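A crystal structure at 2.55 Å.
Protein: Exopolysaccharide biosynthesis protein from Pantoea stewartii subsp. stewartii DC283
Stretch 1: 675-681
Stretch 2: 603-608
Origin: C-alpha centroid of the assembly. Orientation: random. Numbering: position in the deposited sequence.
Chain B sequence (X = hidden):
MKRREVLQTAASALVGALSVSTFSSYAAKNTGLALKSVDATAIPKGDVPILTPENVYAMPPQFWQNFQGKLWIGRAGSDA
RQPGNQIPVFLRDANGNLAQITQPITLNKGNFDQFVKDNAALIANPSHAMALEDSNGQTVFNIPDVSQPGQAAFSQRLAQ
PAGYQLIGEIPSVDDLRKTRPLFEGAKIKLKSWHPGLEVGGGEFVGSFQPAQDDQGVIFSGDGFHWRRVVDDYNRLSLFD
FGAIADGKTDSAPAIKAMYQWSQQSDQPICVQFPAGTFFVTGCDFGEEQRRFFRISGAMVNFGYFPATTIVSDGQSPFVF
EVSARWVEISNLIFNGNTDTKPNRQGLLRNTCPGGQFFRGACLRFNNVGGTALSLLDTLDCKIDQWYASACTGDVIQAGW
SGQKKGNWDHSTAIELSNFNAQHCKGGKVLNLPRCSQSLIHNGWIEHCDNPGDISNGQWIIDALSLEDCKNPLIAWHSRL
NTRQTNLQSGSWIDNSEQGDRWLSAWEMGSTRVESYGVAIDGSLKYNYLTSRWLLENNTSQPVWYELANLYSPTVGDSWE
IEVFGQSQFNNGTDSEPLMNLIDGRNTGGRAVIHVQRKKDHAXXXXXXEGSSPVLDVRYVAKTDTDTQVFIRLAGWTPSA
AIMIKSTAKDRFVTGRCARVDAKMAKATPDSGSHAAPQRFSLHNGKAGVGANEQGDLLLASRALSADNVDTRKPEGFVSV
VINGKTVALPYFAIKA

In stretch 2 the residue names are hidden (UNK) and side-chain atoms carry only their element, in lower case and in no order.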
# COMPACT_ATOMS: atom_id res chain seq x y z
N ALA B 675 -43.46 28.32 23.22
CA ALA B 675 -42.46 28.74 24.24
C ALA B 675 -42.16 27.56 25.17
O ALA B 675 -43.12 26.94 25.67
CB ALA B 675 -42.98 29.93 25.01
N ALA B 676 -40.87 27.27 25.38
CA ALA B 676 -40.39 26.21 26.29
C ALA B 676 -40.47 26.70 27.73
O ALA B 676 -39.89 27.73 28.07
CB ALA B 676 -38.98 25.82 25.92
N PRO B 677 -41.20 25.99 28.63
CA PRO B 677 -41.29 26.39 30.04
C PRO B 677 -39.93 26.40 30.75
O PRO B 677 -39.18 25.45 30.58
CB PRO B 677 -42.20 25.33 30.68
CG PRO B 677 -42.93 24.68 29.52
CD PRO B 677 -41.98 24.78 28.35
N GLN B 678 -39.66 27.45 31.52
CA GLN B 678 -38.42 27.61 32.33
C GLN B 678 -38.58 26.81 33.62
O GLN B 678 -39.36 27.24 34.49
CB GLN B 678 -38.16 29.09 32.64
CG GLN B 678 -38.04 29.96 31.40
CD GLN B 678 -37.94 31.43 31.73
OE1 GLN B 678 -38.57 32.27 31.09
NE2 GLN B 678 -37.14 31.76 32.73
N ARG B 679 -37.88 25.67 33.73
CA ARG B 679 -37.96 24.75 34.90
C ARG B 679 -36.60 24.08 35.14
O ARG B 679 -35.87 23.88 34.15
CB ARG B 679 -38.99 23.64 34.65
CG ARG B 679 -40.39 24.12 34.31
CD ARG B 679 -41.23 22.98 33.76
NE ARG B 679 -42.58 23.40 33.40
CZ ARG B 679 -43.48 22.62 32.81
NH1 ARG B 679 -43.18 21.36 32.51
NH2 ARG B 679 -44.68 23.09 32.52
N PHE B 680 -36.31 23.75 36.40
CA PHE B 680 -35.29 22.74 36.79
C PHE B 680 -35.88 21.86 37.89
O PHE B 680 -36.99 22.15 38.37
CB PHE B 680 -33.96 23.42 37.17
CG PHE B 680 -33.83 23.90 38.59
CD1 PHE B 680 -33.35 23.07 39.59
CD2 PHE B 680 -34.15 25.21 38.91
CE1 PHE B 680 -33.22 23.53 40.89
CE2 PHE B 680 -34.01 25.67 40.22
CZ PHE B 680 -33.55 24.83 41.20
N SER B 681 -35.17 20.79 38.24
CA SER B 681 -35.65 19.72 39.16
C SER B 681 -34.48 18.82 39.56
O SER B 681 -34.17 17.89 38.79
CB SER B 681 -36.77 18.94 38.51
OG SER B 681 -37.01 17.72 39.20
N UNK B 603 -42.33 18.12 22.96
CA UNK B 603 -42.42 19.27 23.90
C UNK B 603 -41.03 19.51 24.49
O UNK B 603 -40.20 18.59 24.43
c UNK B 603 -45.98 18.47 25.28
o UNK B 603 -45.65 17.92 26.35
c UNK B 603 -43.48 19.00 24.96
c UNK B 603 -44.90 19.11 24.43
o UNK B 603 -47.15 18.51 24.87
N UNK B 604 -40.78 20.71 25.02
CA UNK B 604 -39.46 21.16 25.52
C UNK B 604 -39.60 21.74 26.93
O UNK B 604 -40.73 21.90 27.41
c UNK B 604 -38.86 22.15 24.57
N UNK B 605 -38.45 22.02 27.56
CA UNK B 605 -38.30 22.62 28.91
C UNK B 605 -36.81 22.85 29.16
O UNK B 605 -36.01 21.96 28.78
c UNK B 605 -38.91 21.73 29.97
o UNK B 605 -38.53 22.16 31.28
N UNK B 606 -36.43 23.99 29.74
CA UNK B 606 -35.00 24.40 29.86
C UNK B 606 -34.70 25.02 31.23
O UNK B 606 -35.55 25.77 31.75
c UNK B 606 -35.18 26.73 28.80
n UNK B 606 -36.57 28.48 28.67
c UNK B 606 -32.82 29.45 30.00
c UNK B 606 -34.62 25.34 28.70
c UNK B 606 -33.17 28.16 29.66
c UNK B 606 -36.44 27.13 28.47
c UNK B 606 -33.74 30.50 29.91
c UNK B 606 -34.48 27.91 29.22
c UNK B 606 -35.03 30.29 29.47
c UNK B 606 -35.38 28.99 29.13
N UNK B 607 -33.53 24.69 31.77
CA UNK B 607 -32.93 25.24 33.02
C UNK B 607 -31.65 26.00 32.67
O UNK B 607 -31.26 25.98 31.49
c UNK B 607 -32.66 24.13 34.01
o UNK B 607 -31.96 23.07 33.39
N UNK B 608 -31.02 26.65 33.66
CA UNK B 608 -29.80 27.47 33.48
C UNK B 608 -28.87 27.31 34.69
O UNK B 608 -29.30 26.76 35.72
c UNK B 608 -30.17 28.91 33.26
O HOH W 1 -36.11 21.94 32.25

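Position 603 carries three side-chain carbons in an unbranched run, the third bonded to two oxygens. This is a carboxylate at the end of a two-methylene arm, which identifies Glu603. Its nearest approach to stretch 1 is 6.9 Å, from CB of Glu603 to CD of Pro677, too far for contact, and both carboxylate oxygens are hydrogen-bonded elsewhere in the structure.

At position 604 the side chain is a single carbon, as expected for alanine. That CB lies 3.9 Å from CB of Ala676, an apolar contact between two methyl groups. The backbone contributes as well, since the carbonyl O of position 604 sits 3.3 Å from CD of Pro677. Ala604 thus packs against both Ala676 and Pro677.

Position 605 has one carbon followed by one oxygen, with no second branch on the carbon, so the residue is a serine, Ser605, in the t rotamer (chi1 168°). Its hydroxyl OG is 2.6 Å from water 1, which in turn donates a hydrogen bond to O of Arg679 at 2.7 Å, so a single water links the two stretches. OG also lies 3.4 Å from O of Pro677, at best a weak hydrogen bond, and CB of Arg679 is 3.7 Å from the same OG. The backbone takes part through CA of Ser605, which makes a CA-H...O contact of 3.4 Å with O of Pro677.

Position 606 is unmistakable: one carbon leads to fused five- and six-membered rings holding eight carbons and one nitrogen. The indole defines Trp606, with chi1 at 73° (p) and chi2 at -80°. Although its CA-to-CB bond points sideways, the end of the side chain comes nearer to stretch 1. CA of Gln678 lies over one face of the ring, and CG of Gln678 is 3.4 Å from NE1 of Trp606. At the edge, O of Ala676 lies 3.5 Å from NE1, while CB of Ala676 packs 3.8 Å from CD1 of Trp606.

Position 607 again shows one carbon and one oxygen, hence Ser607, here with chi1 at 49° (p). Its CB approaches O of Arg679 to 3.2 Å and CB of Phe680 to 3.5 Å, whereas the aromatic end of Phe680 leads away.

Position 608 has one side-chain carbon, which makes it Ala608; its CB stays 7.5 Å from NE2 of Gln678, and the residue makes no contact with stretch 1.

The contact centres on Trp606, which has the largest covered area of any residue in either stretch. Its backbone forms both main-chain hydrogen bonds: N of Trp606 donates to O of Pro677 (3.2 Å, 160°), and N of Arg679 donates to O of Trp606 (3.1 Å, 152°). These bonds flank Gln678 and create a single beta bridge, while the indole places one face under CA of Gln678 and its edge near O of Ala676. The Ala604 packing and the water between OG of Ser605 and O of Arg679 extend this attachment. The whole contact buries 408 Å², both sides summed.

Stretch 2, residues 603-608: EASWSA
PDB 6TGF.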